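Aldo-keto reductase family 1, member B4 (Aldose reductase) (Schistosoma japonicum, PDB 4HBK) probably catalyses the NADP-dependent reduction of aldehyde groups, as aldose reductases of the aldo-keto reductase family do. Local coordinates at residues Lys176-Leu181 with Lys188-Ser193; Leu278-Gln283 with Glu312-Leu317. All blocks are in the same frame, centred on the assembly; numbering follows the deposited sequence.

How the interactions relate
Along the chain from the N terminus, interaction 1 comes first: helix 171-183 runs into a short turn, and the chain re-enters the parallel sheet as strand 187-193, so the contact closes a tight helix-to-strand connection with six residues between its segments. Interaction 2 opens only after interaction 1 has closed, and the two are in series, neither nested nor crossed. It bridges a longer excursion of 28 residues, bringing helix 311-319 back against helix 273-283. The centres of the two interactions lie about 31 Å apart on opposite sides of the chain's centre. Interaction 1 ties an outer helix to the sheet; interaction 2 ties two helices together at the periphery.

Interaction 1 of 2, residues Lys176-Leu181 with Lys188-Ser193; sequences KEMEKL and KSIGLS
Ile-190 reaches from strand 187-193 into the flank of helix 171-183, where Met-178 and Glu-179 receive its two branches. The tight part lies at Met-178: CG2 of Ile-190 comes to 3.7 Å from the backbone O of Met-178 and to 4.0 Å from its terminal methyl CE. The other branch ends in CD1, which meets Met-178 CB at 4.0 Å, so the isoleucine lies along both the helix backbone and the root of the methionine. The two side chains pass alongside each other, pointing opposite ways. The methionine is bent twice (chi2 -73°, chi3 -74°), which folds CE back toward the strand. In Ile-190, CG1 sits between the backbone N and the carbonyl carbon (chi1 49°), and the extended chi2 carries CD1 on to the helix. There CD1 also touches Glu-179 CG at 4.0 Å; the carboxylate continues past this apolar contact, and its OE2 accepts hydrogen bonds from the backbone N atoms of Arg-208 and Ile-209. The buried carboxylate oxygen is thus met by two main-chain N-H groups, which would probably favour its ionised form. The outer face of the helix is looser: Lys-176 and Lys-180 are exposed and point away from the strand, and Lys-180 NZ forms a salt bridge of 2.8 Å to Glu-177 OE1, one turn back, on the syn side of the carboxylate. Such packing of a helix on the strand that follows it belongs to the beta/alpha barrel of the aldo-keto reductases. Trp-175 and Val-182 of the same helix add to the apolar surroundings of Ile-190, Met-178 also rests on Tyr-141 and Ile-143 of strand 138-143, and Leu-181 packs against Arg-123 and Cys-126 of helix 119-133.

Interaction 2 of 2, residues Leu278-Gln283 with Glu312-Leu317; sequences LRYLLQ and EEMHEL
Met-314 lies aslant to Tyr-280, its methyl CE 3.7 Å from ring atom CD1 and its sulfur SD 5.2 Å from the ring centroid, a Met-aromatic contact in which SD lies 73° off the ring normal. Bends at chi2 and chi3 bring CE round to the tyrosine backbone as well, 3.4 Å from Tyr-280 O. Leu-317, one turn further along its helix, runs alongside the tyrosine, headed the other way, and sets CD1 3.9 Å from Tyr-280 CB. The two helix segments cross at -105° with their axes 10.9 Å apart, a wide, steep packing of helices 273-283 and 311-319 on the outside of the beta/alpha barrel. Gln-283 approaches Met-314 from the next turn, its CB 4.0 Å from CE and its NE2 4.0 Å from SD. OE1 of its amide is gripped by two donors, Leu-309 N and Arg-279 NE, the latter by a nearly straight bond (171°) of 2.9 Å on a lone pair in the carbonyl plane. Tyr-280 OH, at the far end of the ring from CB, hydrogen-bonds Asn-318 OD1 in helix 311-319.

Interaction 1 of 2, residues Lys176-Leu181 with Lys188-Ser193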
loop_
_atom_site.group_PDB
_atom_site.type_symbol
_atom_site.label_atom_id
_atom_site.label_comp_id
_atom_site.label_asym_id
_atom_site.label_seq_id
_atom_site.Cartn_x
_atom_site.Cartn_y
_atom_site.Cartn_z
ATOM N N LYS A 176 9.820 -3.242 -17.050
ATOM C CA LYS A 176 9.425 -3.416 -18.443
ATOM C C LYS A 176 8.241 -4.375 -18.544
ATOM O O LYS A 176 7.306 -4.130 -19.307
ATOM C CB LYS A 176 10.590 -3.899 -19.316
ATOM C CG LYS A 176 11.466 -2.774 -19.815
ATOM C CD LYS A 176 12.073 -3.091 -21.185
ATOM C CE LYS A 176 13.367 -3.866 -21.050
ATOM N NZ LYS A 176 14.310 -3.155 -20.130
ATOM N N GLU A 177 8.276 -5.456 -17.773
ATOM C CA GLU A 177 7.165 -6.401 -17.781
ATOM C C GLU A 177 5.915 -5.802 -17.153
ATOM O O GLU A 177 4.797 -6.120 -17.560
ATOM C CB GLU A 177 7.537 -7.702 -17.071
ATOM C CG GLU A 177 8.394 -8.622 -17.902
ATOM C CD GLU A 177 7.744 -8.962 -19.229
ATOM O OE1 GLU A 177 8.411 -8.768 -20.259
ATOM O OE2 GLU A 177 6.569 -9.412 -19.243
ATOM N N MET A 178 6.100 -4.942 -16.156
ATOM C CA MET A 178 4.960 -4.283 -15.522
ATOM C C MET A 178 4.284 -3.407 -16.569
ATOM O O MET A 178 3.058 -3.279 -16.605
ATOM C CB MET A 178 5.396 -3.423 -14.331
ATOM C CG MET A 178 6.010 -4.202 -13.168
ATOM S SD MET A 178 4.789 -5.128 -12.232
ATOM C CE MET A 178 3.980 -3.799 -11.338
ATOM N N GLU A 179 5.097 -2.804 -17.423
ATOM C CA GLU A 179 4.582 -1.876 -18.414
ATOM C C GLU A 179 3.712 -2.607 -19.410
ATOM O O GLU A 179 2.702 -2.070 -19.874
ATOM C CB GLU A 179 5.731 -1.172 -19.121
ATOM C CG GLU A 179 6.457 -0.217 -18.218
ATOM C CD GLU A 179 7.593 0.481 -18.913
ATOM O OE1 GLU A 179 8.245 -0.151 -19.779
ATOM O OE2 GLU A 179 7.831 1.667 -18.592
ATOM N N LYS A 180 4.094 -3.840 -19.722
ATOM C CA LYS A 180 3.339 -4.640 -20.676
ATOM C C LYS A 180 1.955 -4.975 -20.136
ATOM O O LYS A 180 0.999 -5.106 -20.894
ATOM C CB LYS A 180 4.085 -5.927 -21.016
ATOM C CG LYS A 180 5.322 -5.737 -21.858
ATOM C CD LYS A 180 5.931 -7.090 -22.190
ATOM C CE LYS A 180 7.251 -6.941 -22.922
ATOM N NZ LYS A 180 8.005 -8.238 -22.935
ATOM N N LEU A 181 1.849 -5.111 -18.820
ATOM C CA LEU A 181 0.561 -5.377 -18.191
ATOM C C LEU A 181 -0.391 -4.219 -18.459
ATOM O O LEU A 181 -1.600 -4.416 -18.640
ATOM C CB LEU A 181 0.726 -5.593 -16.682
ATOM C CG LEU A 181 1.568 -6.803 -16.263
ATOM C CD1 LEU A 181 1.827 -6.811 -14.763
ATOM C CD2 LEU A 181 0.911 -8.118 -16.712
ATOM N N LYS A 188 -4.360 -1.123 -14.859
ATOM C CA LYS A 188 -4.553 0.270 -15.297
ATOM C C LYS A 188 -3.363 1.170 -14.965
ATOM O O LYS A 188 -2.962 2.018 -15.772
ATOM C CB LYS A 188 -5.817 0.874 -14.701
ATOM C CG LYS A 188 -7.096 0.129 -15.028
ATOM C CD LYS A 188 -7.368 0.081 -16.515
ATOM C CE LYS A 188 -8.832 -0.253 -16.784
ATOM N NZ LYS A 188 -9.144 -0.351 -18.243
ATOM N N SER A 189 -2.815 1.000 -13.763
ATOM C CA SER A 189 -1.696 1.820 -13.311
ATOM C C SER A 189 -0.704 0.916 -12.604
ATOM O O SER A 189 -1.098 -0.068 -11.984
ATOM C CB SER A 189 -2.173 2.901 -12.339
ATOM O OG SER A 189 -3.212 3.700 -12.880
ATOM N N ILE A 190 0.579 1.241 -12.697
ATOM C CA ILE A 190 1.609 0.485 -11.994
ATOM C C ILE A 190 2.396 1.387 -11.035
ATOM O O ILE A 190 2.432 2.603 -11.211
ATOM C CB ILE A 190 2.565 -0.194 -12.999
ATOM C CG1 ILE A 190 3.031 0.826 -14.044
ATOM C CG2 ILE A 190 1.869 -1.379 -13.677
ATOM C CD1 ILE A 190 3.958 0.226 -15.114
ATOM N N GLY A 191 3.021 0.797 -10.021
ATOM C CA GLY A 191 3.761 1.578 -9.046
ATOM C C GLY A 191 4.772 0.796 -8.216
ATOM O O GLY A 191 5.101 -0.348 -8.530
ATOM N N LEU A 192 5.252 1.419 -7.142
ATOM C CA LEU A 192 6.346 0.873 -6.348
ATOM C C LEU A 192 5.977 0.792 -4.874
ATOM O O LEU A 192 5.183 1.582 -4.381
ATOM C CB LEU A 192 7.593 1.752 -6.518
ATOM C CG LEU A 192 8.045 1.974 -7.969
ATOM C CD1 LEU A 192 9.071 3.100 -8.071
ATOM C CD2 LEU A 192 8.593 0.694 -8.581
ATOM N N SER A 193 6.559 -0.174 -4.176
ATOM C CA SER A 193 6.403 -0.277 -2.735
ATOM C C SER A 193 7.765 -0.421 -2.070
ATOM O O SER A 193 8.587 -1.210 -2.516
ATOM C CB SER A 193 5.501 -1.461 -2.370
ATOM O OG SER A 193 5.334 -1.551 -0.963
#

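Interaction 2 of 2, residues Leu278-Gln283 with Glu312-Leu317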
loop_
_atom_site.group_PDB
_atom_site.type_symbol
_atom_site.label_atom_id
_atom_site.label_comp_id
_atom_site.label_asym_id
_atom_site.label_seq_id
_atom_site.Cartn_x
_atom_site.Cartn_y
_atom_site.Cartn_z
ATOM N N LEU A 278 -5.082 9.311 11.090
ATOM C CA LEU A 278 -5.384 9.204 9.667
ATOM C C LEU A 278 -5.591 10.573 9.012
ATOM O O LEU A 278 -5.128 10.801 7.898
ATOM C CB LEU A 278 -6.614 8.323 9.449
ATOM C CG LEU A 278 -6.423 6.855 9.839
ATOM C CD1 LEU A 278 -7.724 6.111 9.775
ATOM C CD2 LEU A 278 -5.422 6.213 8.909
ATOM N N ARG A 279 -6.289 11.478 9.694
ATOM C CA ARG A 279 -6.523 12.809 9.144
ATOM C C ARG A 279 -5.194 13.519 8.939
ATOM O O ARG A 279 -5.023 14.273 7.981
ATOM C CB ARG A 279 -7.402 13.642 10.069
ATOM C CG ARG A 279 -7.795 14.988 9.484
ATOM C CD ARG A 279 -8.886 14.821 8.439
ATOM N NE ARG A 279 -8.923 15.982 7.558
ATOM C CZ ARG A 279 -9.712 16.099 6.498
ATOM N NH1 ARG A 279 -10.550 15.118 6.172
ATOM N NH2 ARG A 279 -9.663 17.208 5.766
ATOM N N TYR A 280 -4.259 13.262 9.849
ATOM C CA TYR A 280 -2.932 13.834 9.772
ATOM C C TYR A 280 -2.287 13.469 8.431
ATOM O O TYR A 280 -1.718 14.317 7.741
ATOM C CB TYR A 280 -2.075 13.326 10.941
ATOM C CG TYR A 280 -0.587 13.351 10.660
ATOM C CD1 TYR A 280 0.116 14.546 10.666
ATOM C CD2 TYR A 280 0.109 12.183 10.386
ATOM C CE1 TYR A 280 1.473 14.579 10.409
ATOM C CE2 TYR A 280 1.468 12.201 10.122
ATOM C CZ TYR A 280 2.144 13.407 10.127
ATOM O OH TYR A 280 3.497 13.457 9.864
ATOM N N LEU A 281 -2.387 12.195 8.065
ATOM C CA LEU A 281 -1.799 11.713 6.828
ATOM C C LEU A 281 -2.587 12.225 5.637
ATOM O O LEU A 281 -2.002 12.618 4.620
ATOM C CB LEU A 281 -1.742 10.184 6.815
ATOM C CG LEU A 281 -0.864 9.553 7.895
ATOM C CD1 LEU A 281 -1.099 8.058 7.942
ATOM C CD2 LEU A 281 0.612 9.854 7.639
ATOM N N LEU A 282 -3.913 12.229 5.754
ATOM C CA LEU A 282 -4.737 12.736 4.656
ATOM C C LEU A 282 -4.406 14.202 4.314
ATOM O O LEU A 282 -4.350 14.586 3.139
ATOM C CB LEU A 282 -6.224 12.556 4.958
ATOM C CG LEU A 282 -6.730 11.107 4.978
ATOM C CD1 LEU A 282 -8.140 11.032 5.556
ATOM C CD2 LEU A 282 -6.701 10.523 3.581
ATOM N N GLN A 283 -4.161 15.014 5.337
ATOM C CA GLN A 283 -3.857 16.428 5.110
ATOM C C GLN A 283 -2.446 16.654 4.542
ATOM O O GLN A 283 -2.137 17.742 4.052
ATOM C CB GLN A 283 -4.137 17.265 6.365
ATOM C CG GLN A 283 -5.644 17.281 6.704
ATOM C CD GLN A 283 -6.024 18.236 7.822
ATOM O OE1 GLN A 283 -7.063 18.075 8.449
ATOM N NE2 GLN A 283 -5.191 19.235 8.068
ATOM N N GLU A 312 -1.227 24.245 13.526
ATOM C CA GLU A 312 -0.510 24.043 14.783
ATOM C C GLU A 312 -0.606 22.594 15.224
ATOM O O GLU A 312 0.368 22.007 15.687
ATOM C CB GLU A 312 -1.060 24.965 15.873
ATOM C CG GLU A 312 -0.313 24.877 17.205
ATOM C CD GLU A 312 -0.728 25.976 18.188
ATOM O OE1 GLU A 312 -0.504 25.808 19.407
ATOM O OE2 GLU A 312 -1.275 27.010 17.736
ATOM N N GLU A 313 -1.787 22.011 15.080
ATOM C CA GLU A 313 -1.952 20.600 15.387
ATOM C C GLU A 313 -1.060 19.741 14.478
ATOM O O GLU A 313 -0.388 18.818 14.945
ATOM C CB GLU A 313 -3.431 20.200 15.305
ATOM C CG GLU A 313 -4.269 20.775 16.459
ATOM C CD GLU A 313 -5.744 20.909 16.128
ATOM O OE1 GLU A 313 -6.146 20.460 15.031
ATOM O OE2 GLU A 313 -6.499 21.474 16.960
ATOM N N MET A 314 -1.024 20.066 13.187
ATOM C CA MET A 314 -0.193 19.316 12.256
ATOM C C MET A 314 1.251 19.391 12.691
ATOM O O MET A 314 1.940 18.369 12.755
ATOM C CB MET A 314 -0.353 19.835 10.822
ATOM C CG MET A 314 -1.718 19.522 10.215
ATOM S SD MET A 314 -1.983 17.751 9.932
ATOM C CE MET A 314 -0.832 17.479 8.581
ATOM N N HIS A 315 1.707 20.602 13.005
ATOM C CA HIS A 315 3.094 20.817 13.395
ATOM C C HIS A 315 3.442 20.060 14.669
ATOM O O HIS A 315 4.521 19.474 14.772
ATOM C CB HIS A 315 3.378 22.312 13.582
ATOM C CG HIS A 315 4.809 22.621 13.894
ATOM N ND1 HIS A 315 5.235 22.990 15.153
ATOM C CD2 HIS A 315 5.917 22.599 13.114
ATOM C CE1 HIS A 315 6.539 23.196 15.132
ATOM N NE2 HIS A 315 6.981 22.963 13.908
ATOM N N GLU A 316 2.529 20.077 15.639
ATOM C CA GLU A 316 2.753 19.404 16.909
ATOM C C GLU A 316 2.998 17.917 16.707
ATOM O O GLU A 316 3.951 17.362 17.249
ATOM C CB GLU A 316 1.585 19.611 17.875
ATOM C CG GLU A 316 1.851 18.995 19.238
ATOM C CD GLU A 316 0.780 19.308 20.279
ATOM O OE1 GLU A 316 -0.402 19.490 19.911
ATOM O OE2 GLU A 316 1.130 19.370 21.476
ATOM N N LEU A 317 2.142 17.272 15.920
ATOM C CA LEU A 317 2.315 15.850 15.636
ATOM C C LEU A 317 3.686 15.581 15.022
ATOM O O LEU A 317 4.368 14.636 15.409
ATOM C CB LEU A 317 1.187 15.328 14.737
ATOM C CG LEU A 317 -0.199 15.295 15.401
ATOM C CD1 LEU A 317 -1.315 15.091 14.390
ATOM C CD2 LEU A 317 -0.245 14.219 16.458
#